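Local coordinates for cell division control protein 53 (Saccharomyces cerevisiae, PDB 3O2P) that scaffolds SCF-type cullin-RING E3 ubiquitin ligases, the C-terminal winged-helix (WHB) piece here probably carrying the Rub1 attachment site, at residues 23-27 with 50-55; 27-31 with 43-47; 36-40 with 82-86. All coordinates share one frame. Numbering follows the deposited sequence.

Contact 1. Residues 23-27 with 50-55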
ATOM      1  N   PHE B  23      -5.136  14.056 -23.051  1.00 14.71           N
ATOM      2  CA  PHE B  23      -6.466  14.624 -23.227  1.00 21.20           C
ATOM      3  C   PHE B  23      -7.410  14.172 -22.112  1.00 24.81           C
ATOM      4  O   PHE B  23      -8.137  14.987 -21.544  1.00 25.48           O
ATOM      5  CB  PHE B  23      -7.051  14.287 -24.603  1.00 20.63           C
ATOM      6  CG  PHE B  23      -8.491  14.679 -24.746  1.00 20.36           C
ATOM      7  CD1 PHE B  23      -8.844  15.962 -25.130  1.00 28.34           C
ATOM      8  CD2 PHE B  23      -9.492  13.768 -24.462  1.00 23.80           C
ATOM      9  CE1 PHE B  23     -10.183  16.324 -25.244  1.00 35.08           C
ATOM     10  CE2 PHE B  23     -10.827  14.119 -24.567  1.00 32.09           C
ATOM     11  CZ  PHE B  23     -11.177  15.399 -24.957  1.00 28.83           C
ATOM     12  N   LEU B  24      -7.390  12.878 -21.792  1.00 16.70           N
ATOM     13  CA  LEU B  24      -8.311  12.334 -20.802  1.00 21.02           C
ATOM     14  C   LEU B  24      -7.992  12.830 -19.400  1.00 22.51           C
ATOM     15  O   LEU B  24      -8.890  12.994 -18.579  1.00 18.72           O
ATOM     16  CB  LEU B  24      -8.307  10.805 -20.815  1.00 18.08           C
ATOM     17  CG  LEU B  24      -8.866  10.121 -22.054  1.00 22.59           C
ATOM     18  CD1 LEU B  24      -8.535   8.627 -22.046  1.00 17.33           C
ATOM     19  CD2 LEU B  24     -10.364  10.366 -22.150  1.00 19.17           C
ATOM     20  N   GLU B  25      -6.711  13.060 -19.122  1.00 18.24           N
ATOM     21  CA  GLU B  25      -6.332  13.605 -17.827  1.00 17.72           C
ATOM     22  C   GLU B  25      -6.913  14.994 -17.603  1.00 17.12           C
ATOM     23  O   GLU B  25      -7.409  15.282 -16.514  1.00 23.51           O
ATOM     24  CB  GLU B  25      -4.811  13.610 -17.635  1.00 10.35           C
ATOM     25  CG  GLU B  25      -4.252  12.225 -17.312  1.00 17.92           C
ATOM     26  CD  GLU B  25      -2.753  12.250 -17.044  1.00 22.39           C
ATOM     27  OE1 GLU B  25      -2.274  13.217 -16.409  1.00 26.33           O
ATOM     28  OE2 GLU B  25      -2.061  11.303 -17.477  1.00 31.63           O
ATOM     29  N   ALA B  26      -6.849  15.852 -18.619  1.00 17.16           N
ATOM     30  CA  ALA B  26      -7.409  17.204 -18.489  1.00 16.62           C
ATOM     31  C   ALA B  26      -8.931  17.145 -18.412  1.00 22.54           C
ATOM     32  O   ALA B  26      -9.555  17.897 -17.660  1.00 20.65           O
ATOM     33  CB  ALA B  26      -6.987  18.071 -19.636  1.00 16.79           C
ATOM     34  N   CYS B  27      -9.531  16.251 -19.191  1.00 19.01           N
ATOM     35  CA  CYS B  27     -10.974  16.072 -19.123  1.00 21.19           C
ATOM     36  C   CYS B  27     -11.398  15.701 -17.696  1.00 25.36           C
ATOM     37  O   CYS B  27     -12.306  16.298 -17.134  1.00 27.05           O
ATOM     38  CB  CYS B  27     -11.422  14.997 -20.112  1.00 28.32           C
ATOM     39  SG  CYS B  27     -13.203  14.780 -20.203  1.00 42.39           S
ATOM     40  N   GLN B  50     -17.862  13.191 -22.481  1.00 29.96           N
ATOM     41  CA  GLN B  50     -17.283  14.500 -22.793  1.00 36.71           C
ATOM     42  C   GLN B  50     -16.102  14.378 -23.745  1.00 34.18           C
ATOM     43  O   GLN B  50     -15.701  15.360 -24.370  1.00 42.75           O
ATOM     44  CB  GLN B  50     -16.871  15.254 -21.518  1.00 32.93           C
ATOM     45  CG  GLN B  50     -18.043  15.694 -20.658  1.00 39.85           C
ATOM     46  CD  GLN B  50     -17.635  16.660 -19.559  1.00 47.36           C
ATOM     47  OE1 GLN B  50     -16.723  17.463 -19.738  1.00 48.54           O
ATOM     48  NE2 GLN B  50     -18.311  16.586 -18.411  1.00 38.41           N
ATOM     49  N   SER B  51     -15.553  13.174 -23.857  1.00 32.43           N
ATOM     50  CA  SER B  51     -14.403  12.944 -24.719  1.00 37.91           C
ATOM     51  C   SER B  51     -14.862  12.526 -26.099  1.00 44.04           C
ATOM     52  O   SER B  51     -14.089  12.552 -27.053  1.00 33.81           O
ATOM     53  CB  SER B  51     -13.518  11.842 -24.153  1.00 40.08           C
ATOM     54  OG  SER B  51     -12.979  12.223 -22.905  1.00 51.58           O
ATOM     55  N   HIS B  52     -16.124  12.126 -26.194  1.00 54.68           N
ATOM     56  CA  HIS B  52     -16.678  11.614 -27.441  1.00 55.44           C
ATOM     57  C   HIS B  52     -16.497  12.585 -28.611  1.00 60.65           C
ATOM     58  O   HIS B  52     -16.357  12.160 -29.758  1.00 59.76           O
ATOM     59  CB  HIS B  52     -18.152  11.270 -27.253  1.00 51.55           C
ATOM     60  CG  HIS B  52     -18.763  10.576 -28.426  1.00 59.17           C
ATOM     61  ND1 HIS B  52     -19.709  11.172 -29.231  1.00 60.57           N
ATOM     62  CD2 HIS B  52     -18.562   9.336 -28.929  1.00 62.48           C
ATOM     63  CE1 HIS B  52     -20.069  10.325 -30.180  1.00 62.19           C
ATOM     64  NE2 HIS B  52     -19.385   9.207 -30.021  1.00 65.89           N
ATOM     65  N   GLN B  53     -16.511  13.883 -28.321  1.00 60.64           N
ATOM     66  CA  GLN B  53     -16.289  14.889 -29.351  1.00 63.92           C
ATOM     67  C   GLN B  53     -14.973  14.625 -30.080  1.00 59.07           C
ATOM     68  O   GLN B  53     -14.886  14.765 -31.301  1.00 62.28           O
ATOM     69  CB  GLN B  53     -16.235  16.282 -28.723  1.00 75.85           C
ATOM     70  CG  GLN B  53     -14.815  16.813 -28.578  1.00 83.73           C
ATOM     71  CD  GLN B  53     -14.695  17.946 -27.588  1.00 89.95           C
ATOM     72  OE1 GLN B  53     -15.526  18.851 -27.558  1.00 94.42           O
ATOM     73  NE2 GLN B  53     -13.646  17.908 -26.777  1.00 90.94           N
ATOM     74  N   ARG B  54     -13.957  14.242 -29.311  1.00 52.55           N
ATOM     75  CA  ARG B  54     -12.584  14.116 -29.793  1.00 42.30           C
ATOM     76  C   ARG B  54     -12.287  12.707 -30.300  1.00 40.29           C
ATOM     77  O   ARG B  54     -11.837  12.519 -31.430  1.00 40.14           O
ATOM     78  CB  ARG B  54     -11.616  14.489 -28.664  1.00 37.35           C
ATOM     79  CG  ARG B  54     -10.172  14.661 -29.082  1.00 43.33           C
ATOM     80  CD  ARG B  54      -9.943  15.977 -29.809  1.00 49.04           C
ATOM     81  NE  ARG B  54     -10.001  17.130 -28.913  1.00 59.27           N
ATOM     82  CZ  ARG B  54      -8.962  17.599 -28.227  1.00 52.15           C
ATOM     83  NH1 ARG B  54      -7.778  17.006 -28.324  1.00 46.68           N
ATOM     84  NH2 ARG B  54      -9.109  18.664 -27.446  1.00 38.33           N
ATOM     85  N   PHE B  55     -12.533  11.715 -29.455  1.00 40.85           N
ATOM     86  CA  PHE B  55     -12.323  10.331 -29.851  1.00 39.30           C
ATOM     87  C   PHE B  55     -13.135   9.399 -28.963  1.00 34.32           C
ATOM     88  O   PHE B  55     -13.780   9.842 -28.012  1.00 35.95           O
ATOM     89  CB  PHE B  55     -10.837   9.965 -29.810  1.00 33.67           C
ATOM     90  CG  PHE B  55     -10.297   9.789 -28.424  1.00 37.67           C
ATOM     91  CD1 PHE B  55     -10.193   8.522 -27.866  1.00 31.54           C
ATOM     92  CD2 PHE B  55      -9.901  10.884 -27.675  1.00 40.04           C
ATOM     93  CE1 PHE B  55      -9.702   8.352 -26.588  1.00 24.68           C
ATOM     94  CE2 PHE B  55      -9.407  10.719 -26.387  1.00 39.98           C
ATOM     95  CZ  PHE B  55      -9.309   9.453 -25.843  1.00 28.30           C
TER

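Contact 2. Residues 27-31 with 43-47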
ATOM      1  N   CYS B  27      -9.531  16.251 -19.191  1.00 19.01           N
ATOM      2  CA  CYS B  27     -10.974  16.072 -19.123  1.00 21.19           C
ATOM      3  C   CYS B  27     -11.398  15.701 -17.696  1.00 25.36           C
ATOM      4  O   CYS B  27     -12.306  16.298 -17.134  1.00 27.05           O
ATOM      5  CB  CYS B  27     -11.422  14.997 -20.112  1.00 28.32           C
ATOM      6  SG  CYS B  27     -13.203  14.780 -20.203  1.00 42.39           S
ATOM      7  N   ILE B  28     -10.715  14.728 -17.101  1.00 22.88           N
ATOM      8  CA  ILE B  28     -11.071  14.256 -15.772  1.00 18.69           C
ATOM      9  C   ILE B  28     -10.930  15.365 -14.721  1.00 20.63           C
ATOM     10  O   ILE B  28     -11.796  15.527 -13.854  1.00 15.99           O
ATOM     11  CB  ILE B  28     -10.231  13.023 -15.384  1.00 19.14           C
ATOM     12  CG1 ILE B  28     -10.668  11.804 -16.201  1.00 18.94           C
ATOM     13  CG2 ILE B  28     -10.353  12.714 -13.907  1.00 12.55           C
ATOM     14  CD1 ILE B  28      -9.754  10.630 -16.056  1.00 12.19           C
ATOM     15  N   VAL B  29      -9.838  16.123 -14.802  1.00 20.39           N
ATOM     16  CA  VAL B  29      -9.595  17.222 -13.858  1.00 25.36           C
ATOM     17  C   VAL B  29     -10.691  18.293 -13.954  1.00 23.31           C
ATOM     18  O   VAL B  29     -11.129  18.839 -12.941  1.00 24.54           O
ATOM     19  CB  VAL B  29      -8.231  17.884 -14.097  1.00 19.41           C
ATOM     20  CG1 VAL B  29      -8.080  19.108 -13.206  1.00 24.78           C
ATOM     21  CG2 VAL B  29      -7.113  16.896 -13.830  1.00 29.00           C
ATOM     22  N   ARG B  30     -11.120  18.578 -15.182  1.00 20.18           N
ATOM     23  CA  ARG B  30     -12.222  19.498 -15.455  1.00 26.59           C
ATOM     24  C   ARG B  30     -13.498  19.037 -14.741  1.00 27.78           C
ATOM     25  O   ARG B  30     -14.117  19.791 -13.989  1.00 28.58           O
ATOM     26  CB  ARG B  30     -12.466  19.557 -16.965  1.00 34.58           C
ATOM     27  CG  ARG B  30     -12.827  20.929 -17.515  1.00 39.65           C
ATOM     28  CD  ARG B  30     -12.970  20.890 -19.040  1.00 46.35           C
ATOM     29  NE  ARG B  30     -11.733  20.462 -19.692  1.00 57.87           N
ATOM     30  CZ  ARG B  30     -11.656  19.532 -20.642  1.00 58.91           C
ATOM     31  NH1 ARG B  30     -12.751  18.915 -21.069  1.00 51.86           N
ATOM     32  NH2 ARG B  30     -10.477  19.219 -21.168  1.00 64.59           N
ATOM     33  N   ILE B  31     -13.891  17.793 -14.975  1.00 23.16           N
ATOM     34  CA  ILE B  31     -15.077  17.243 -14.329  1.00 27.67           C
ATOM     35  C   ILE B  31     -14.978  17.317 -12.797  1.00 32.08           C
ATOM     36  O   ILE B  31     -15.862  17.858 -12.128  1.00 28.73           O
ATOM     37  CB  ILE B  31     -15.305  15.782 -14.757  1.00 21.05           C
ATOM     38  CG1 ILE B  31     -15.639  15.717 -16.254  1.00 25.72           C
ATOM     39  CG2 ILE B  31     -16.389  15.138 -13.912  1.00 21.93           C
ATOM     40  CD1 ILE B  31     -15.510  14.318 -16.869  1.00 23.83           C
ATOM     41  N   LEU B  43     -17.863   9.051 -12.899  1.00 31.88           N
ATOM     42  CA  LEU B  43     -16.733   9.775 -13.484  1.00 23.29           C
ATOM     43  C   LEU B  43     -16.359   9.179 -14.832  1.00 19.59           C
ATOM     44  O   LEU B  43     -16.183   9.902 -15.804  1.00 21.91           O
ATOM     45  CB  LEU B  43     -15.515   9.743 -12.562  1.00 17.98           C
ATOM     46  CG  LEU B  43     -14.212  10.307 -13.151  1.00 19.55           C
ATOM     47  CD1 LEU B  43     -14.413  11.756 -13.636  1.00 12.31           C
ATOM     48  CD2 LEU B  43     -13.063  10.231 -12.135  1.00 19.34           C
ATOM     49  N   VAL B  44     -16.241   7.852 -14.876  1.00 17.13           N
ATOM     50  CA  VAL B  44     -15.826   7.169 -16.090  1.00 21.96           C
ATOM     51  C   VAL B  44     -16.827   7.447 -17.205  1.00 25.01           C
ATOM     52  O   VAL B  44     -16.439   7.792 -18.312  1.00 23.49           O
ATOM     53  CB  VAL B  44     -15.702   5.647 -15.883  1.00 21.88           C
ATOM     54  CG1 VAL B  44     -15.550   4.946 -17.233  1.00 27.71           C
ATOM     55  CG2 VAL B  44     -14.525   5.323 -14.953  1.00 18.72           C
ATOM     56  N   ASN B  45     -18.114   7.308 -16.900  1.00 25.62           N
ATOM     57  CA  ASN B  45     -19.163   7.598 -17.869  1.00 26.00           C
ATOM     58  C   ASN B  45     -19.119   9.038 -18.357  1.00 26.63           C
ATOM     59  O   ASN B  45     -19.197   9.306 -19.547  1.00 32.99           O
ATOM     60  CB  ASN B  45     -20.541   7.264 -17.290  1.00 21.05           C
ATOM     61  CG  ASN B  45     -20.807   5.780 -17.301  1.00 28.78           C
ATOM     62  OD1 ASN B  45     -20.153   5.050 -18.039  1.00 30.53           O
ATOM     63  ND2 ASN B  45     -21.753   5.319 -16.481  1.00 31.13           N
ATOM     64  N   GLU B  46     -18.984   9.969 -17.429  1.00 29.94           N
ATOM     65  CA  GLU B  46     -18.936  11.370 -17.801  1.00 28.46           C
ATOM     66  C   GLU B  46     -17.720  11.645 -18.680  1.00 29.77           C
ATOM     67  O   GLU B  46     -17.827  12.315 -19.716  1.00 27.90           O
ATOM     68  CB  GLU B  46     -18.948  12.269 -16.555  1.00 23.69           C
ATOM     69  CG  GLU B  46     -19.156  13.752 -16.875  1.00 35.34           C
ATOM     70  CD  GLU B  46     -20.414  14.008 -17.706  1.00 47.83           C
ATOM     71  OE1 GLU B  46     -21.386  13.222 -17.605  1.00 53.54           O
ATOM     72  OE2 GLU B  46     -20.435  15.003 -18.458  1.00 50.69           O
ATOM     73  N   CYS B  47     -16.565  11.130 -18.271  1.00 23.89           N
ATOM     74  CA  CYS B  47     -15.344  11.366 -19.043  1.00 25.56           C
ATOM     75  C   CYS B  47     -15.451  10.855 -20.488  1.00 22.76           C
ATOM     76  O   CYS B  47     -15.016  11.522 -21.424  1.00 26.38           O
ATOM     77  CB  CYS B  47     -14.133  10.731 -18.362  1.00 24.48           C
ATOM     78  SG  CYS B  47     -12.637  10.902 -19.336  1.00 28.65           S
TER

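Contact 3. Residues 36-40 with 82-86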
ATOM      1  N   ARG B  36     -16.295  17.891  -7.620  1.00 31.11           N
ATOM      2  CA  ARG B  36     -15.654  17.760  -6.317  1.00 34.51           C
ATOM      3  C   ARG B  36     -15.564  16.323  -5.804  1.00 30.29           C
ATOM      4  O   ARG B  36     -14.508  15.878  -5.350  1.00 29.81           O
ATOM      5  CB  ARG B  36     -16.394  18.625  -5.297  1.00 42.16           C
ATOM      6  CG  ARG B  36     -16.279  20.106  -5.580  1.00 45.03           C
ATOM      7  CD  ARG B  36     -14.923  20.591  -5.136  1.00 45.83           C
ATOM      8  NE  ARG B  36     -14.280  21.429  -6.135  1.00 46.97           N
ATOM      9  CZ  ARG B  36     -13.042  21.892  -6.017  1.00 50.08           C
ATOM     10  NH1 ARG B  36     -12.327  21.589  -4.943  1.00 42.21           N
ATOM     11  NH2 ARG B  36     -12.522  22.659  -6.968  1.00 56.30           N
ATOM     12  N   ASN B  37     -16.681  15.609  -5.869  1.00 28.97           N
ATOM     13  CA  ASN B  37     -16.777  14.247  -5.353  1.00 30.90           C
ATOM     14  C   ASN B  37     -17.647  13.426  -6.302  1.00 34.89           C
ATOM     15  O   ASN B  37     -18.707  13.880  -6.727  1.00 36.58           O
ATOM     16  CB  ASN B  37     -17.399  14.263  -3.957  1.00 42.60           C
ATOM     17  CG  ASN B  37     -16.616  13.435  -2.960  1.00 56.85           C
ATOM     18  OD1 ASN B  37     -16.540  12.205  -3.070  1.00 58.74           O
ATOM     19  ND2 ASN B  37     -16.029  14.107  -1.972  1.00 54.20           N
ATOM     20  N   LEU B  38     -17.209  12.224  -6.646  1.00 29.03           N
ATOM     21  CA  LEU B  38     -17.919  11.468  -7.662  1.00 27.81           C
ATOM     22  C   LEU B  38     -17.678   9.971  -7.534  1.00 26.19           C
ATOM     23  O   LEU B  38     -16.547   9.524  -7.301  1.00 25.48           O
ATOM     24  CB  LEU B  38     -17.466  11.953  -9.038  1.00 35.21           C
ATOM     25  CG  LEU B  38     -18.469  12.313 -10.126  1.00 34.89           C
ATOM     26  CD1 LEU B  38     -19.600  13.170  -9.581  1.00 35.51           C
ATOM     27  CD2 LEU B  38     -17.753  13.022 -11.264  1.00 25.98           C
ATOM     28  N   PRO B  39     -18.741   9.184  -7.708  1.00 31.83           N
ATOM     29  CA  PRO B  39     -18.575   7.727  -7.758  1.00 34.03           C
ATOM     30  C   PRO B  39     -17.771   7.353  -8.998  1.00 29.12           C
ATOM     31  O   PRO B  39     -17.884   8.043 -10.006  1.00 26.77           O
ATOM     32  CB  PRO B  39     -20.013   7.209  -7.886  1.00 33.55           C
ATOM     33  CG  PRO B  39     -20.896   8.378  -7.494  1.00 35.67           C
ATOM     34  CD  PRO B  39     -20.139   9.598  -7.904  1.00 31.39           C
ATOM     35  N   HIS B  40     -16.975   6.288  -8.915  1.00 29.27           N
ATOM     36  CA  HIS B  40     -16.127   5.851 -10.021  1.00 28.36           C
ATOM     37  C   HIS B  40     -16.913   5.698 -11.304  1.00 29.04           C
ATOM     38  O   HIS B  40     -16.528   6.211 -12.358  1.00 28.10           O
ATOM     39  CB  HIS B  40     -15.463   4.519  -9.675  1.00 23.16           C
ATOM     40  CG  HIS B  40     -14.927   3.784 -10.861  1.00 21.82           C
ATOM     41  ND1 HIS B  40     -13.626   3.923 -11.296  1.00 21.06           N
ATOM     42  CD2 HIS B  40     -15.520   2.908 -11.708  1.00 18.58           C
ATOM     43  CE1 HIS B  40     -13.436   3.153 -12.355  1.00 27.39           C
ATOM     44  NE2 HIS B  40     -14.566   2.521 -12.620  1.00 29.65           N
ATOM     45  N   GLU B  82     -14.443   3.218  -4.177  1.00 20.84           N
ATOM     46  CA  GLU B  82     -15.040   3.316  -5.515  1.00 28.40           C
ATOM     47  C   GLU B  82     -15.667   4.678  -5.825  1.00 32.72           C
ATOM     48  O   GLU B  82     -16.701   4.769  -6.490  1.00 32.90           O
ATOM     49  CB  GLU B  82     -16.049   2.186  -5.752  1.00 28.42           C
ATOM     50  CG  GLU B  82     -16.833   1.770  -4.525  1.00 34.80           C
ATOM     51  CD  GLU B  82     -17.842   0.657  -4.822  1.00 48.90           C
ATOM     52  OE1 GLU B  82     -17.504  -0.303  -5.549  1.00 46.24           O
ATOM     53  OE2 GLU B  82     -18.982   0.745  -4.319  1.00 53.83           O
ATOM     54  N   SER B  83     -15.030   5.730  -5.318  1.00 32.97           N
ATOM     55  CA  SER B  83     -15.383   7.106  -5.634  1.00 31.79           C
ATOM     56  C   SER B  83     -14.085   7.897  -5.582  1.00 28.89           C
ATOM     57  O   SER B  83     -13.060   7.368  -5.145  1.00 23.47           O
ATOM     58  CB  SER B  83     -16.398   7.659  -4.627  1.00 33.19           C
ATOM     59  OG  SER B  83     -15.980   7.456  -3.286  1.00 34.31           O
ATOM     60  N   TYR B  84     -14.115   9.145  -6.039  1.00 19.10           N
ATOM     61  CA  TYR B  84     -12.917   9.978  -6.010  1.00 30.31           C
ATOM     62  C   TYR B  84     -13.235  11.383  -5.532  1.00 30.69           C
ATOM     63  O   TYR B  84     -14.325  11.893  -5.759  1.00 34.80           O
ATOM     64  CB  TYR B  84     -12.235  10.041  -7.389  1.00 21.66           C
ATOM     65  CG  TYR B  84     -12.039   8.686  -8.033  1.00 22.28           C
ATOM     66  CD1 TYR B  84     -11.015   7.835  -7.627  1.00 24.08           C
ATOM     67  CD2 TYR B  84     -12.885   8.257  -9.040  1.00 20.93           C
ATOM     68  CE1 TYR B  84     -10.847   6.594  -8.211  1.00 18.79           C
ATOM     69  CE2 TYR B  84     -12.724   7.029  -9.627  1.00 24.85           C
ATOM     70  CZ  TYR B  84     -11.705   6.202  -9.216  1.00 21.01           C
ATOM     71  OH  TYR B  84     -11.556   4.968  -9.812  1.00 21.72           O
ATOM     72  N   ALA B  85     -12.271  11.993  -4.863  1.00 30.03           N
ATOM     73  CA  ALA B  85     -12.395  13.364  -4.426  1.00 24.93           C
ATOM     74  C   ALA B  85     -11.313  14.194  -5.105  1.00 30.20           C
ATOM     75  O   ALA B  85     -10.145  13.774  -5.181  1.00 34.86           O
ATOM     76  CB  ALA B  85     -12.260  13.441  -2.910  1.00 28.33           C
ATOM     77  N   TYR B  86     -11.694  15.371  -5.595  1.00 20.79           N
ATOM     78  CA  TYR B  86     -10.720  16.279  -6.186  1.00 23.28           C
ATOM     79  C   TYR B  86      -9.855  16.938  -5.114  1.00 24.87           C
ATOM     80  O   TYR B  86     -10.357  17.364  -4.075  1.00 25.24           O
ATOM     81  CB  TYR B  86     -11.403  17.348  -7.054  1.00 26.40           C
ATOM     82  CG  TYR B  86     -10.424  18.265  -7.760  1.00 37.00           C
ATOM     83  CD1 TYR B  86      -9.633  17.798  -8.798  1.00 40.70           C
ATOM     84  CD2 TYR B  86     -10.283  19.593  -7.377  1.00 41.88           C
ATOM     85  CE1 TYR B  86      -8.727  18.624  -9.438  1.00 47.75           C
ATOM     86  CE2 TYR B  86      -9.385  20.430  -8.014  1.00 50.63           C
ATOM     87  CZ  TYR B  86      -8.607  19.941  -9.047  1.00 54.36           C
ATOM     88  OH  TYR B  86      -7.705  20.761  -9.693  1.00 52.13           O
TER

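Contact 1. Residues 23-27 with 50-55
Phe23 carries most of this contact, losing 112 Å² to residues 50-55, more than twice what any other residue gives up. Its chi1 is t (171°), which sends the ring off helix 8-35 toward the segment at the C-terminal part of helix 40-51 and beyond. Ser51 and three residues after it line the ring. Arg54 lies over one face: its CB sits 4.2 Å from the ring centroid and 26° off the normal, a CH-pi contact, while its side chain folds back so that NH2 comes within 3.4 Å of Phe23 CE1. At the ring edge stand Ser51 OG, 3.3 Å from Phe23 CE2, and the poorly ordered Gln53. Phe55 approaches obliquely, its CE2 3.6 Å from Phe23 CD2, with the two rings inclined at 68° and their centroids 5.9 Å apart.

Segment 23-27 lies on the first helix of the winged-helix fold; 50-55 runs from the second helix into the loop that follows. Backbone hydrogen bonds from Arg54 N and Phe55 N to Ser51 O, 2.8 and 3.0 Å long, curl the chain tightly enough to bring both side chains back to helix 8-35.

Phe55, the next most covered residue at 49 Å², also meets Leu24, whose CG is 3.9 Å from Phe55 CZ; Leu24 in turn packs on Met61 and Ala65 of helix 59-71. Ser51, at 47 Å², is buried against helix 8-35. Its OG is 3.3 Å from Leu24 CD2 and 3.7 Å from Cys27 SG, and its polar need is met within its own helix by a hydrogen bond to Cys47 O.

Contact 2. Residues 27-31 with 43-47
Apolar side-chain packing accounts for nearly all of this contact between helix 8-35 and helix 40-51. Ile31 and Cys47 have the most surface covered, 69 and 61 Å², with Leu43 close behind. Ile31 sets its CG2 3.9 Å from Leu43 CD1 and its CD1 4.1 Å from Cys47 CB, so one side chain spans a full turn of the opposing helix. Ile28, one turn earlier on its own helix, does the same: Ile28 CG2 lies 4.1 Å from Leu43 CD2, and Ile28 CG1 lies 3.8 Å from Cys47 SG.

The sulfur atoms form a second group. Cys27 SG and Cys47 SG are 4.0 Å apart, a van der Waals contact between two separate cysteines and far too long for a disulfide. Cys27 SG also rests 3.9 Å from Cys47 O, a carbonyl that accepts a hydrogen bond from Ser51 OG.

Contacts with polar residues or main chain are few. Ile31 CD1 reaches Cys47 N at 3.6 Å and the aliphatic part of Glu46 at CG, 3.7 Å away; the carboxylate of Glu46 is hydrogen-bonded to Gln50 instead.

The helix segments cross at 116°, with axes 10.0 Å apart, as the first two helices of a winged-helix domain. Helix 59-71 closes the core from another side, where Ala65, Ile66 and Leu69 pack on Ile28. With no hydrogen bond or salt bridge between the segments, their association rests on shape fit and the exclusion of water from a buried apolar seam.

Contact 3. Residues 36-40 with 82-86
An antiparallel strand pairing joins residues 36-40 to 82-86, placing strand 37-39 at one edge of the small sheet of the domain and strand 83-86 in its middle. The pairing is regular. Leu38 and Tyr84 form a hydrogen-bonded pair, with Leu38 N to Tyr84 O at 3.0 Å and Tyr84 N to Leu38 O at 2.8 Å, flanked by the non-hydrogen-bonded pairs Asn37-Ala85 and Pro39-Ser83. Tyr86 N to Arg36 O and His40 N to Glu82 O, both 2.9 Å, extend the bonding at the two ends.

This is the winged-helix arrangement: the short strand between the first two helices adds to the hairpin of strands 75-77 and 83-86, whose connecting loop is the wing. Leu38 and Tyr84 share the face turned to the helices, and Leu38 packs on Ile31 and Met32. Pro39 occupies the N-cap position of helix 40-51. Just beyond it, His40 ND1 and Tyr84 OH share a 2.8 Å hydrogen bond. His40 NE2 bonds to backbone of the neighbouring chain, Defective in cullin neddylation protein 1 (Dcn1), which also packs against Glu82 and Tyr84, so this end of the sheet forms part of the interface with Dcn1.

How the contacts relate
Contacts 1 and 2 are successive parts of one helix-helix interface, their centres about 8 Å apart. Cys27 belongs to both, and Leu24 CD2 lies 3.7 Å from Cys47 SG where they meet. Contact 3 closes the other end of the core, its centre about 10 Å from that of contact 2 and about 18 Å from that of contact 1, which it does not touch. Ile31 CG2 to Leu38 CD2 and Leu43 CD2 to Tyr84 CD2, both 3.7 Å, pack the helix pair against the sheet. Only contact 3 touches Dcn1. Lys33, probably the Rub1 acceptor and unmodified here, lies two residues beyond 27-31, and its carbonyl oxygen accepts a hydrogen bond from Arg36 NE of contact 3.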